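Local atomic coordinates of malonyl CoA-acyl carrier protein transacylase (Bartonella henselae, PDB entry 3QAT), a protein that probably transfers the malonyl group from malonyl-CoA to acyl carrier protein, supplying malonyl units for fatty acid biosynthesis. Residues A[231-243]-A[252-266]. Residues are numbered along the deposited sequence; the frame is centred on the assembly and turned at random. Where two conformers were deposited one is given.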
loop_
_atom_site.group_PDB
_atom_site.type_symbol
_atom_site.label_atom_id
_atom_site.label_comp_id
_atom_site.label_asym_id
_atom_site.label_seq_id
_atom_site.Cartn_x
_atom_site.Cartn_y
_atom_site.Cartn_z
ATOM N N ILE A 231 -12.368 10.598 8.710
ATOM C CA ILE A 231 -12.437 12.014 9.122
ATOM C C ILE A 231 -11.890 12.983 8.054
ATOM O O ILE A 231 -12.233 14.188 8.045
ATOM C CB ILE A 231 -11.723 12.253 10.468
ATOM C CG1 ILE A 231 -10.227 11.954 10.321
ATOM C CG2 ILE A 231 -12.418 11.464 11.596
ATOM C CD1 ILE A 231 -9.370 12.558 11.333
ATOM N N VAL A 232 -11.036 12.457 7.173
ATOM C CA VAL A 232 -10.636 13.150 5.930
ATOM C C VAL A 232 -10.743 12.122 4.806
ATOM O O VAL A 232 -10.667 10.930 5.090
ATOM C CB VAL A 232 -9.232 13.804 6.004
ATOM C CG1 VAL A 232 -9.124 14.733 7.218
ATOM C CG2 VAL A 232 -8.118 12.781 6.025
ATOM N N PRO A 233 -10.953 12.563 3.547
ATOM C CA PRO A 233 -11.258 11.578 2.518
ATOM C C PRO A 233 -10.074 10.697 2.144
ATOM O O PRO A 233 -8.919 11.134 2.201
ATOM C CB PRO A 233 -11.643 12.432 1.296
ATOM C CG PRO A 233 -12.017 13.774 1.850
ATOM C CD PRO A 233 -11.135 13.953 3.049
ATOM N N LEU A 234 -10.413 9.478 1.744
ATOM C CA LEU A 234 -9.436 8.569 1.159
ATOM C C LEU A 234 -9.402 8.722 -0.367
ATOM O O LEU A 234 -10.455 8.615 -1.030
ATOM C CB LEU A 234 -9.860 7.148 1.518
ATOM C CG LEU A 234 -8.982 6.046 0.896
ATOM C CD1 LEU A 234 -7.666 5.880 1.671
ATOM C CD2 LEU A 234 -9.751 4.718 0.778
ATOM N N ILE A 235 -8.209 8.910 -0.947
ATOM C CA ILE A 235 -8.126 8.900 -2.405
ATOM C C ILE A 235 -7.893 7.434 -2.812
ATOM O O ILE A 235 -6.770 6.934 -2.745
ATOM C CB ILE A 235 -6.987 9.797 -2.944
ATOM C CG1 ILE A 235 -6.999 11.177 -2.285
ATOM C CG2 ILE A 235 -7.082 9.898 -4.497
ATOM C CD1 ILE A 235 -8.363 11.934 -2.356
ATOM N N ALA A 236 -8.964 6.743 -3.175
ATOM C CA ALA A 236 -8.931 5.291 -3.356
ATOM C C ALA A 236 -8.124 4.872 -4.564
ATOM O O ALA A 236 -8.147 5.520 -5.607
ATOM C CB ALA A 236 -10.357 4.708 -3.442
ATOM N N ASN A 237 -7.431 3.739 -4.434
ATOM C CA ASN A 237 -6.613 3.204 -5.518
ATOM C C ASN A 237 -7.403 2.946 -6.813
ATOM O O ASN A 237 -6.833 3.039 -7.902
ATOM C CB ASN A 237 -5.998 1.835 -5.121
ATOM C CG ASN A 237 -4.890 1.896 -4.079
ATOM O OD1 ASN A 237 -4.465 0.834 -3.640
ATOM N ND2 ASN A 237 -4.363 3.071 -3.750
ATOM N N VAL A 238 -8.705 2.619 -6.690
ATOM C CA VAL A 238 -9.524 2.196 -7.823
ATOM C C VAL A 238 -10.164 3.404 -8.506
ATOM O O VAL A 238 -10.293 3.430 -9.733
ATOM C CB VAL A 238 -10.618 1.177 -7.352
ATOM C CG1 VAL A 238 -11.737 0.968 -8.389
ATOM C CG2 VAL A 238 -9.926 -0.153 -7.030
ATOM N N SER A 239 -10.505 4.405 -7.709
ATOM C CA SER A 239 -11.350 5.524 -8.190
ATOM C C SER A 239 -10.606 6.848 -8.378
ATOM O O SER A 239 -11.024 7.687 -9.195
ATOM C CB SER A 239 -12.523 5.740 -7.250
ATOM O OG SER A 239 -12.070 6.177 -5.968
ATOM N N VAL A 240 -9.498 7.028 -7.658
ATOM C CA VAL A 240 -8.721 8.288 -7.708
ATOM C C VAL A 240 -9.616 9.541 -7.490
ATOM O O VAL A 240 -9.418 10.593 -8.118
ATOM C CB VAL A 240 -7.876 8.427 -8.991
ATOM C CG1 VAL A 240 -6.714 9.412 -8.763
ATOM C CG2 VAL A 240 -7.318 7.097 -9.408
ATOM N N ILE A 241 -10.560 9.417 -6.567
ATOM C CA ILE A 241 -11.354 10.556 -6.112
ATOM C C ILE A 241 -11.461 10.508 -4.602
ATOM O O ILE A 241 -11.220 9.444 -3.981
ATOM C CB ILE A 241 -12.766 10.596 -6.764
ATOM C CG1 ILE A 241 -13.559 9.334 -6.435
ATOM C CG2 ILE A 241 -12.676 10.851 -8.269
ATOM C CD1 ILE A 241 -14.950 9.262 -7.110
ATOM N N PRO A 242 -11.809 11.641 -3.976
ATOM C CA PRO A 242 -11.923 11.610 -2.522
ATOM C C PRO A 242 -13.167 10.826 -2.096
ATOM O O PRO A 242 -14.299 11.155 -2.482
ATOM C CB PRO A 242 -11.983 13.094 -2.108
ATOM C CG PRO A 242 -12.115 13.865 -3.366
ATOM C CD PRO A 242 -11.803 13.013 -4.529
ATOM N N GLU A 243 -12.947 9.776 -1.320
ATOM C CA GLU A 243 -14.033 8.908 -0.879
ATOM C C GLU A 243 -14.237 9.017 0.626
ATOM O O GLU A 243 -13.276 8.905 1.392
ATOM C CB GLU A 243 -13.704 7.451 -1.240
ATOM C CG GLU A 243 -13.361 7.217 -2.725
ATOM C CD GLU A 243 -14.588 7.123 -3.638
ATOM O OE1 GLU A 243 -15.743 7.337 -3.168
ATOM O OE2 GLU A 243 -14.383 6.808 -4.819
ATOM N N LEU A 252 -14.989 -0.476 -2.879
ATOM C CA LEU A 252 -13.730 -0.136 -3.545
ATOM C C LEU A 252 -12.532 -0.924 -3.029
ATOM O O LEU A 252 -11.648 -1.237 -3.818
ATOM C CB LEU A 252 -13.453 1.360 -3.453
ATOM C CG LEU A 252 -14.457 2.282 -4.151
ATOM C CD1 LEU A 252 -14.210 3.695 -3.660
ATOM C CD2 LEU A 252 -14.335 2.211 -5.686
ATOM N N LEU A 253 -12.527 -1.242 -1.727
ATOM C CA LEU A 253 -11.480 -2.149 -1.178
ATOM C C LEU A 253 -11.576 -3.562 -1.787
ATOM O O LEU A 253 -10.539 -4.190 -2.079
ATOM C CB LEU A 253 -11.554 -2.221 0.346
ATOM C CG LEU A 253 -11.216 -0.934 1.105
ATOM C CD1 LEU A 253 -11.496 -1.170 2.577
ATOM C CD2 LEU A 253 -9.743 -0.570 0.919
ATOM N N VAL A 254 -12.803 -4.050 -1.991
ATOM C CA VAL A 254 -12.994 -5.348 -2.634
ATOM C C VAL A 254 -12.529 -5.308 -4.102
ATOM O O VAL A 254 -11.795 -6.208 -4.573
ATOM C CB VAL A 254 -14.473 -5.813 -2.510
ATOM C CG1 VAL A 254 -14.705 -7.085 -3.323
ATOM C CG2 VAL A 254 -14.851 -6.063 -1.036
ATOM N N GLN A 255 -12.955 -4.269 -4.829
ATOM C CA GLN A 255 -12.557 -4.093 -6.227
ATOM C C GLN A 255 -11.037 -3.963 -6.377
ATOM O O GLN A 255 -10.446 -4.438 -7.360
ATOM C CB GLN A 255 -13.216 -2.843 -6.799
ATOM C CG GLN A 255 -14.728 -2.933 -6.936
ATOM C CD GLN A 255 -15.339 -1.580 -7.285
ATOM O OE1 GLN A 255 -14.832 -0.859 -8.150
ATOM N NE2 GLN A 255 -16.419 -1.225 -6.604
ATOM N N GLN A 256 -10.421 -3.320 -5.385
ATOM C CA GLN A 256 -8.976 -3.084 -5.386
ATOM C C GLN A 256 -8.165 -4.389 -5.494
ATOM O O GLN A 256 -7.112 -4.437 -6.153
ATOM C CB GLN A 256 -8.618 -2.299 -4.113
ATOM C CG GLN A 256 -7.260 -1.607 -4.139
ATOM C CD GLN A 256 -6.136 -2.519 -3.769
ATOM O OE1 GLN A 256 -6.345 -3.674 -3.369
ATOM N NE2 GLN A 256 -4.912 -2.016 -3.921
ATOM N N VAL A 257 -8.663 -5.449 -4.876
ATOM C CA VAL A 257 -7.914 -6.709 -4.813
ATOM C C VAL A 257 -7.586 -7.265 -6.201
ATOM O O VAL A 257 -6.504 -7.795 -6.403
ATOM C CB VAL A 257 -8.712 -7.738 -3.966
ATOM C CG1 VAL A 257 -8.132 -9.147 -4.059
ATOM C CG2 VAL A 257 -8.779 -7.236 -2.497
ATOM N N THR A 258 -8.525 -7.139 -7.141
ATOM C CA THR A 258 -8.329 -7.661 -8.494
ATOM C C THR A 258 -7.970 -6.605 -9.528
ATOM O O THR A 258 -7.735 -6.953 -10.695
ATOM C CB THR A 258 -9.595 -8.387 -9.004
ATOM O OG1 THR A 258 -10.727 -7.519 -8.873
ATOM C CG2 THR A 258 -9.806 -9.644 -8.211
ATOM N N GLY A 259 -7.930 -5.341 -9.111
ATOM C CA GLY A 259 -7.771 -4.228 -10.047
ATOM C C GLY A 259 -6.452 -3.493 -9.898
ATOM O O GLY A 259 -5.689 -3.743 -8.960
ATOM N N ARG A 260 -6.240 -2.564 -10.831
ATOM C CA ARG A 260 -5.006 -1.774 -10.931
ATOM C C ARG A 260 -4.875 -0.743 -9.812
ATOM O O ARG A 260 -5.823 -0.016 -9.491
ATOM C CB ARG A 260 -4.956 -1.076 -12.293
ATOM C CG ARG A 260 -3.889 0.017 -12.454
ATOM C CD ARG A 260 -3.890 0.568 -13.891
ATOM N NE ARG A 260 -5.180 1.154 -14.247
ATOM C CZ ARG A 260 -5.387 2.440 -14.536
ATOM N NH1 ARG A 260 -4.380 3.319 -14.539
ATOM N NH2 ARG A 260 -6.616 2.842 -14.837
ATOM N N VAL A 261 -3.688 -0.674 -9.215
ATOM C CA VAL A 261 -3.414 0.376 -8.234
ATOM C C VAL A 261 -3.003 1.628 -9.018
ATOM O O VAL A 261 -1.932 1.660 -9.634
ATOM C CB VAL A 261 -2.270 -0.029 -7.275
ATOM C CG1 VAL A 261 -1.957 1.131 -6.316
ATOM C CG2 VAL A 261 -2.699 -1.274 -6.481
ATOM N N ARG A 262 -3.861 2.645 -9.010
ATOM C CA ARG A 262 -3.679 3.830 -9.879
ATOM C C ARG A 262 -2.838 4.886 -9.129
ATOM O O ARG A 262 -3.315 5.996 -8.821
ATOM C CB ARG A 262 -5.052 4.382 -10.294
ATOM C CG ARG A 262 -5.807 3.401 -11.193
ATOM C CD ARG A 262 -7.240 3.845 -11.378
ATOM N NE ARG A 262 -7.326 5.044 -12.224
ATOM C CZ ARG A 262 -8.485 5.621 -12.547
ATOM N NH1 ARG A 262 -9.629 5.142 -12.068
ATOM N NH2 ARG A 262 -8.506 6.681 -13.347
ATOM N N TRP A 263 -1.584 4.537 -8.816
ATOM C CA TRP A 263 -0.795 5.383 -7.911
ATOM C C TRP A 263 -0.326 6.685 -8.575
ATOM O O TRP A 263 -0.401 7.765 -7.966
ATOM C CB TRP A 263 0.423 4.632 -7.262
ATOM C CG TRP A 263 0.951 5.429 -6.086
ATOM C CD1 TRP A 263 2.136 6.126 -6.021
ATOM C CD2 TRP A 263 0.283 5.654 -4.838
ATOM N NE1 TRP A 263 2.252 6.748 -4.787
ATOM C CE2 TRP A 263 1.124 6.477 -4.045
ATOM C CE3 TRP A 263 -0.956 5.235 -4.314
ATOM C CZ2 TRP A 263 0.761 6.911 -2.748
ATOM C CZ3 TRP A 263 -1.315 5.645 -3.021
ATOM C CH2 TRP A 263 -0.456 6.468 -2.251
ATOM N N ARG A 264 0.155 6.584 -9.808
ATOM C CA ARG A 264 0.546 7.765 -10.577
ATOM C C ARG A 264 -0.589 8.804 -10.582
ATOM O O ARG A 264 -0.386 9.968 -10.240
ATOM C CB ARG A 264 0.911 7.365 -12.021
ATOM C CG ARG A 264 1.243 8.595 -12.911
ATOM C CD ARG A 264 1.380 8.226 -14.378
ATOM N NE ARG A 264 0.185 7.575 -14.944
ATOM C CZ ARG A 264 -0.860 8.206 -15.482
ATOM N NH1 ARG A 264 -0.903 9.530 -15.527
ATOM N NH2 ARG A 264 -1.884 7.502 -15.965
ATOM N N GLU A 265 -1.790 8.354 -10.959
ATOM C CA GLU A 265 -2.940 9.262 -11.047
ATOM C C GLU A 265 -3.320 9.830 -9.689
ATOM O O GLU A 265 -3.764 10.979 -9.590
ATOM C CB GLU A 265 -4.126 8.521 -11.652
ATOM C CG GLU A 265 -3.995 8.286 -13.184
ATOM C CD GLU A 265 -4.999 7.256 -13.683
ATOM O OE1 GLU A 265 -4.897 6.049 -13.324
ATOM O OE2 GLU A 265 -5.905 7.659 -14.448
ATOM N N THR A 266 -3.114 9.027 -8.636
ATOM C CA THR A 266 -3.375 9.474 -7.282
ATOM C C THR A 266 -2.490 10.655 -6.906
ATOM O O THR A 266 -2.978 11.656 -6.416
ATOM C CB THR A 266 -3.206 8.298 -6.282
ATOM O OG1 THR A 266 -4.228 7.327 -6.543
ATOM C CG2 THR A 266 -3.355 8.780 -4.845
HETATM O O HOH W 1 -4.851 5.797 -4.366
HETATM O O HOH W 2 -9.514 1.292 -3.897
#
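Asn-237 OD1 is gripped twice: Gln-256 NE2 donates to it at 2.9 Å, in the carbonyl plane and on a lone pair, and the backbone N of Ser-98 donates as well. The two amide planes are turned 43° apart, and Gln-256 is itself steadied by Arg-123, which donates to its OE1. On the Asn-237 amide's other arm, ND2 gives hydrogen bonds to Gly-96 O and to a water 2.8 Å away; that water also bonds Ile-235 O and Thr-266 OG1. With both ends held, the amide cannot easily flip, while Val-261 CG1 lies alongside it and the Trp-263 ring presents its edge to ND2.

Just beyond, Arg-262 reads two successive carbonyls, its backbone N bonding Asn-237 O and its NH1 reaching Val-238 O at 3.0 Å. A bend at chi3 (71°) turns the guanidinium so that Val-240 CG2 sits over one face, 3.5 Å above the plane and offset toward the rim. Its NE/NH2 edge salt-bridges Glu-265, one nearly straight N-H bond to each oxygen, from above the carboxylate plane. On the side of helix 246-258, Val-238 lays CG2 against Gln-256 CA (3.5 Å) and CG1 against Leu-252 CD2.

The loop of 231-243 braces Asn-237 against Gly-96 and Ser-98 of a GxSxG sequence, and Gln-256 O bonds His-207 ND1, consistent with a second shell around the nucleophile elbow and probable Ser-98/His-207 site of the acyl transferase domain.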